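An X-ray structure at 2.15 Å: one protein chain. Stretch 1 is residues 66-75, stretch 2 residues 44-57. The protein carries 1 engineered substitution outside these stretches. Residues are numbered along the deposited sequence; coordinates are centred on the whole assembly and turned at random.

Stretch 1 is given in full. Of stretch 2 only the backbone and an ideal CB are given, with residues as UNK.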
# COMPACT_ATOMS: atom_id res chain seq x y z
N ILE A 66 4.76 -17.93 5.47
CA ILE A 66 5.43 -16.64 5.60
C ILE A 66 4.59 -15.52 4.99
O ILE A 66 4.09 -15.64 3.88
CB ILE A 66 6.82 -16.66 4.91
CG1 ILE A 66 7.74 -17.66 5.61
CG2 ILE A 66 7.45 -15.26 4.91
CD1 ILE A 66 8.94 -18.09 4.80
N HIS A 67 4.47 -14.42 5.73
CA HIS A 67 3.58 -13.32 5.35
C HIS A 67 4.32 -12.30 4.47
O HIS A 67 5.37 -11.80 4.87
CB HIS A 67 3.02 -12.62 6.60
CG HIS A 67 2.41 -13.55 7.60
ND1 HIS A 67 3.00 -13.82 8.82
CD2 HIS A 67 1.27 -14.28 7.57
CE1 HIS A 67 2.24 -14.67 9.50
NE2 HIS A 67 1.19 -14.96 8.75
N PRO A 68 3.79 -12.02 3.27
CA PRO A 68 4.29 -10.89 2.48
C PRO A 68 4.08 -9.56 3.22
O PRO A 68 3.06 -9.39 3.89
CB PRO A 68 3.45 -10.95 1.20
CG PRO A 68 3.02 -12.36 1.09
CD PRO A 68 2.83 -12.83 2.50
N LEU A 69 5.05 -8.66 3.11
CA LEU A 69 5.00 -7.39 3.83
C LEU A 69 5.05 -6.19 2.90
O LEU A 69 5.81 -6.18 1.93
CB LEU A 69 6.17 -7.28 4.81
CG LEU A 69 6.48 -8.49 5.68
CD1 LEU A 69 7.73 -8.23 6.51
CD2 LEU A 69 5.29 -8.83 6.56
N LEU A 70 4.24 -5.18 3.21
CA LEU A 70 4.29 -3.90 2.52
C LEU A 70 4.60 -2.79 3.51
O LEU A 70 3.93 -2.66 4.53
CB LEU A 70 2.97 -3.60 1.81
CG LEU A 70 2.58 -4.49 0.62
CD1 LEU A 70 1.20 -4.10 0.13
CD2 LEU A 70 3.60 -4.39 -0.50
N PHE A 71 5.62 -2.01 3.20
CA PHE A 71 5.90 -0.79 3.95
C PHE A 71 5.83 0.39 3.00
O PHE A 71 6.59 0.47 2.03
CB PHE A 71 7.27 -0.85 4.64
CG PHE A 71 7.50 0.26 5.62
CD1 PHE A 71 7.81 1.53 5.18
CD2 PHE A 71 7.39 0.04 6.98
CE1 PHE A 71 8.01 2.56 6.08
CE2 PHE A 71 7.59 1.06 7.89
CZ PHE A 71 7.91 2.33 7.43
N PHE A 72 4.91 1.31 3.27
CA PHE A 72 4.76 2.52 2.47
C PHE A 72 5.59 3.64 3.08
O PHE A 72 5.20 4.21 4.10
CB PHE A 72 3.28 2.92 2.38
CG PHE A 72 2.40 1.85 1.79
CD1 PHE A 72 1.99 0.77 2.55
CD2 PHE A 72 1.98 1.93 0.47
CE1 PHE A 72 1.18 -0.21 2.01
CE2 PHE A 72 1.17 0.95 -0.07
CZ PHE A 72 0.77 -0.12 0.70
N ASP A 73 6.73 3.93 2.47
CA ASP A 73 7.63 4.96 2.99
C ASP A 73 7.20 6.34 2.51
O ASP A 73 7.53 6.76 1.40
CB ASP A 73 9.07 4.66 2.55
CG ASP A 73 10.09 5.50 3.30
OD1 ASP A 73 9.90 6.73 3.42
OD2 ASP A 73 11.08 4.92 3.79
N ARG A 74 6.46 7.04 3.37
CA ARG A 74 5.87 8.33 3.02
C ARG A 74 6.92 9.39 2.70
O ARG A 74 6.75 10.19 1.79
CB ARG A 74 4.99 8.82 4.16
CG ARG A 74 4.34 10.16 3.90
CD ARG A 74 3.31 10.50 4.96
NE ARG A 74 2.24 11.34 4.42
CZ ARG A 74 1.30 10.90 3.59
NH1 ARG A 74 1.31 9.63 3.18
NH2 ARG A 74 0.36 11.72 3.15
N GLU A 75 8.00 9.39 3.48
CA GLU A 75 9.05 10.39 3.33
C GLU A 75 9.70 10.34 1.96
O GLU A 75 9.87 11.36 1.30
CB GLU A 75 10.10 10.21 4.42
CG GLU A 75 9.76 10.89 5.74
CD GLU A 75 9.83 12.41 5.65
OE1 GLU A 75 9.45 13.08 6.64
OE2 GLU A 75 10.27 12.94 4.61
N UNK A 44 -7.66 15.77 1.18
CA UNK A 44 -6.51 15.53 0.34
C UNK A 44 -5.86 14.16 0.50
O UNK A 44 -5.68 13.44 -0.48
CB UNK A 44 -5.46 16.61 0.62
N UNK A 45 -5.53 13.80 1.74
CA UNK A 45 -4.71 12.61 1.99
C UNK A 45 -5.44 11.48 2.72
O UNK A 45 -5.77 11.60 3.90
CB UNK A 45 -3.48 13.01 2.80
N UNK A 46 -5.68 10.40 1.99
CA UNK A 46 -6.02 9.10 2.59
C UNK A 46 -4.74 8.27 2.66
O UNK A 46 -4.64 7.32 3.44
CB UNK A 46 -7.10 8.38 1.79
N UNK A 47 -3.76 8.66 1.85
CA UNK A 47 -2.48 7.97 1.79
C UNK A 47 -1.78 8.01 3.14
O UNK A 47 -1.00 7.11 3.47
CB UNK A 47 -1.59 8.59 0.71
N UNK A 48 -2.06 9.05 3.91
CA UNK A 48 -1.41 9.26 5.19
C UNK A 48 -1.65 8.07 6.12
O UNK A 48 -0.87 7.82 7.04
CB UNK A 48 -1.91 10.55 5.84
N UNK A 49 -2.73 7.34 5.87
CA UNK A 49 -3.04 6.15 6.64
C UNK A 49 -2.18 4.96 6.22
O UNK A 49 -2.02 4.01 6.98
CB UNK A 49 -4.52 5.80 6.49
N UNK A 50 -1.64 5.01 5.01
CA UNK A 50 -0.85 3.90 4.49
C UNK A 50 0.57 3.90 5.04
O UNK A 50 1.19 2.84 5.17
CB UNK A 50 -0.81 3.95 2.96
N UNK A 51 1.08 5.09 5.35
CA UNK A 51 2.44 5.23 5.86
C UNK A 51 2.69 4.30 7.05
O UNK A 51 2.18 4.53 8.15
CB UNK A 51 2.70 6.68 6.26
N UNK A 52 3.47 3.25 6.81
CA UNK A 52 3.83 2.31 7.85
C UNK A 52 3.92 0.88 7.34
O UNK A 52 3.87 0.64 6.14
CB UNK A 52 2.82 2.39 8.99
N UNK A 53 4.04 -0.06 8.28
CA UNK A 53 4.20 -1.47 7.95
C UNK A 53 2.86 -2.17 7.84
O UNK A 53 1.97 -1.96 8.67
CB UNK A 53 5.07 -2.17 9.00
N UNK A 54 2.72 -3.03 6.83
CA UNK A 54 1.50 -3.80 6.62
C UNK A 54 1.84 -5.27 6.41
O UNK A 54 2.72 -5.61 5.62
CB UNK A 54 0.71 -3.26 5.43
N UNK A 55 1.13 -6.15 7.12
CA UNK A 55 1.36 -7.59 7.05
C UNK A 55 0.16 -8.29 6.45
O UNK A 55 -0.98 -8.01 6.82
CB UNK A 55 1.66 -8.16 8.44
N UNK A 56 0.41 -9.22 5.53
CA UNK A 56 -0.66 -9.88 4.81
C UNK A 56 -1.41 -10.88 5.68
O UNK A 56 -0.83 -11.51 6.57
CB UNK A 56 -0.10 -10.58 3.57
N UNK A 57 -2.71 -11.04 5.42
CA UNK A 57 -3.55 -12.01 6.11
C UNK A 57 -3.69 -13.26 5.22
O UNK A 57 -3.42 -13.18 4.02
CB UNK A 57 -4.92 -11.41 6.44

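Position 44 has nothing of stretch 1 within 5.5 Å of its ideal CB, so almost any residue would fit; it is Gly44. At 45 the CB points toward stretch 1 and lies 4.1 Å from Arg74 NH2. A small residue, a polar one or an acid could sit beside this cation, and Ala45 makes only a light contact. Position 46 points away and leaves the choice open; it is Leu46.

At 47 the bond runs sideways, with the ideal CB 3.9 Å from Arg74 NH1, so an acidic, polar or aliphatic side chain is plausible. The residue is Gln47, whose carbonyl O lies 3.4 Å from Arg74 NH1. Position 48 points away overall, yet its ideal CB is 3.7 Å from Arg74 NH2. An acid could answer the charge, while a planar side chain could lie along the guanidinium. His48 takes the second course: its ring stacks flat on the Arg74 guanidinium, with centres 4.3 Å apart and planes at 6°. Position 49 points away, and Leu49 does not reach stretch 1.

Position 50 points toward the ring of Phe72, its ideal CB 4.0 Å from Phe72 CG, which favours an aliphatic or aromatic residue. Leu50 lays its CB over the ring face, a CH-pi contact 20° off the normal. At 51 the bond runs sideways, and the ideal CB is 3.8 Å from Arg74 CB and 4.1 Å from Phe72 O. A small residue suits this place, and Ala51 packs its methyl against that arginine carbon.

Position 52 has phi/psi of 144/-170, where a CB would jam against the preceding carbonyl O; the backbone itself calls for glycine. Gly52 sets its CA over the face of Phe71, 4.2 Å from the ring centroid, and its carbonyl O accepts a 3.1 Å hydrogen bond from Phe72 N.

From here the strands run antiparallel and side chains alternate between sheet faces. Position 53 shares a face with Leu69 and Phe71, its ideal CB 3.8 Å from Phe71 CD2, so a branched or long apolar residue fits. Leu53 also brings CD1 to 4.3 Å from Leu69 CB. Position 54 lies on the other face, with Leu70 and Phe72, and an aliphatic or aromatic residue would suit it. Trp54 receives the edge of Phe72 on its indole face, planes at 88°, while its NE1 donates to Leu50 O at 2.8 Å.

At 55 the CB returns to the face of Leu69, 4.1 Å from its CD2, inviting a beta-branched or other aliphatic residue. Ile55 places CG1 3.7 Å from Leu69 CD2 and CG2 3.6 Å from His67 CB. Position 56 points toward Pro68, where a long aliphatic or polar chain could lie. Gln56 brings NE2 to 3.5 Å from Pro68 CG, and that amide nitrogen is hydrogen-bonded elsewhere in the structure; Gln56 N donates to Pro68 O at 3.1 Å. Position 57 points away, and Thr57 adds little.

Stretch 2, residues 44-57: GALQHLLAGLWIQT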
# COMPACT_ATOMS: atom_id res chain seq x y z
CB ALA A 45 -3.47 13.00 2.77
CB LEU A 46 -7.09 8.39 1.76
CG LEU A 46 -7.17 6.86 1.83
CD1 LEU A 46 -7.59 6.39 3.22
CD2 LEU A 46 -8.13 6.33 0.77
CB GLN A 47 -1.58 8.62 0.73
CG GLN A 47 -2.23 8.78 -0.64
CD GLN A 47 -1.29 9.37 -1.67
OE1 GLN A 47 -0.10 9.57 -1.40
NE2 GLN A 47 -1.81 9.66 -2.86
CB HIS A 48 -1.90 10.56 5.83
CG HIS A 48 -0.93 11.17 6.79
ND1 HIS A 48 -1.06 12.45 7.27
CD2 HIS A 48 0.19 10.67 7.36
CE1 HIS A 48 -0.07 12.72 8.10
NE2 HIS A 48 0.71 11.65 8.17
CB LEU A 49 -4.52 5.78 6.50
CG LEU A 49 -5.54 6.64 7.27
CD1 LEU A 49 -6.95 6.23 6.90
CD2 LEU A 49 -5.33 6.53 8.77
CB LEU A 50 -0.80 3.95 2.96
CG LEU A 50 -2.11 3.62 2.26
CD1 LEU A 50 -1.99 3.87 0.77
CD2 LEU A 50 -2.51 2.17 2.51
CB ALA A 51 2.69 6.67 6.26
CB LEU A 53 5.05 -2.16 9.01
CG LEU A 53 5.26 -3.66 8.86
CD1 LEU A 53 6.02 -3.96 7.58
CD2 LEU A 53 6.00 -4.21 10.07
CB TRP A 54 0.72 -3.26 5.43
CG TRP A 54 0.20 -1.87 5.65
CD1 TRP A 54 0.90 -0.70 5.52
CD2 TRP A 54 -1.13 -1.51 6.03
NE1 TRP A 54 0.08 0.36 5.80
CE2 TRP A 54 -1.17 -0.10 6.12
CE3 TRP A 54 -2.29 -2.23 6.31
CZ2 TRP A 54 -2.32 0.59 6.47
CZ3 TRP A 54 -3.44 -1.54 6.66
CH2 TRP A 54 -3.44 -0.14 6.73
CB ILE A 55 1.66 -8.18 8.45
CG1 ILE A 55 2.86 -7.49 9.08
CG2 ILE A 55 1.93 -9.67 8.34
CD1 ILE A 55 2.53 -6.23 9.82
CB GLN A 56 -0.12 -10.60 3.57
CG GLN A 56 -1.20 -11.18 2.69
CD GLN A 56 -0.68 -11.72 1.38
OE1 GLN A 56 -0.77 -12.92 1.11
NE2 GLN A 56 -0.12 -10.84 0.57
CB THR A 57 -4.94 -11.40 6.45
OG1 THR A 57 -4.74 -10.19 7.19
CG2 THR A 57 -5.80 -12.36 7.27
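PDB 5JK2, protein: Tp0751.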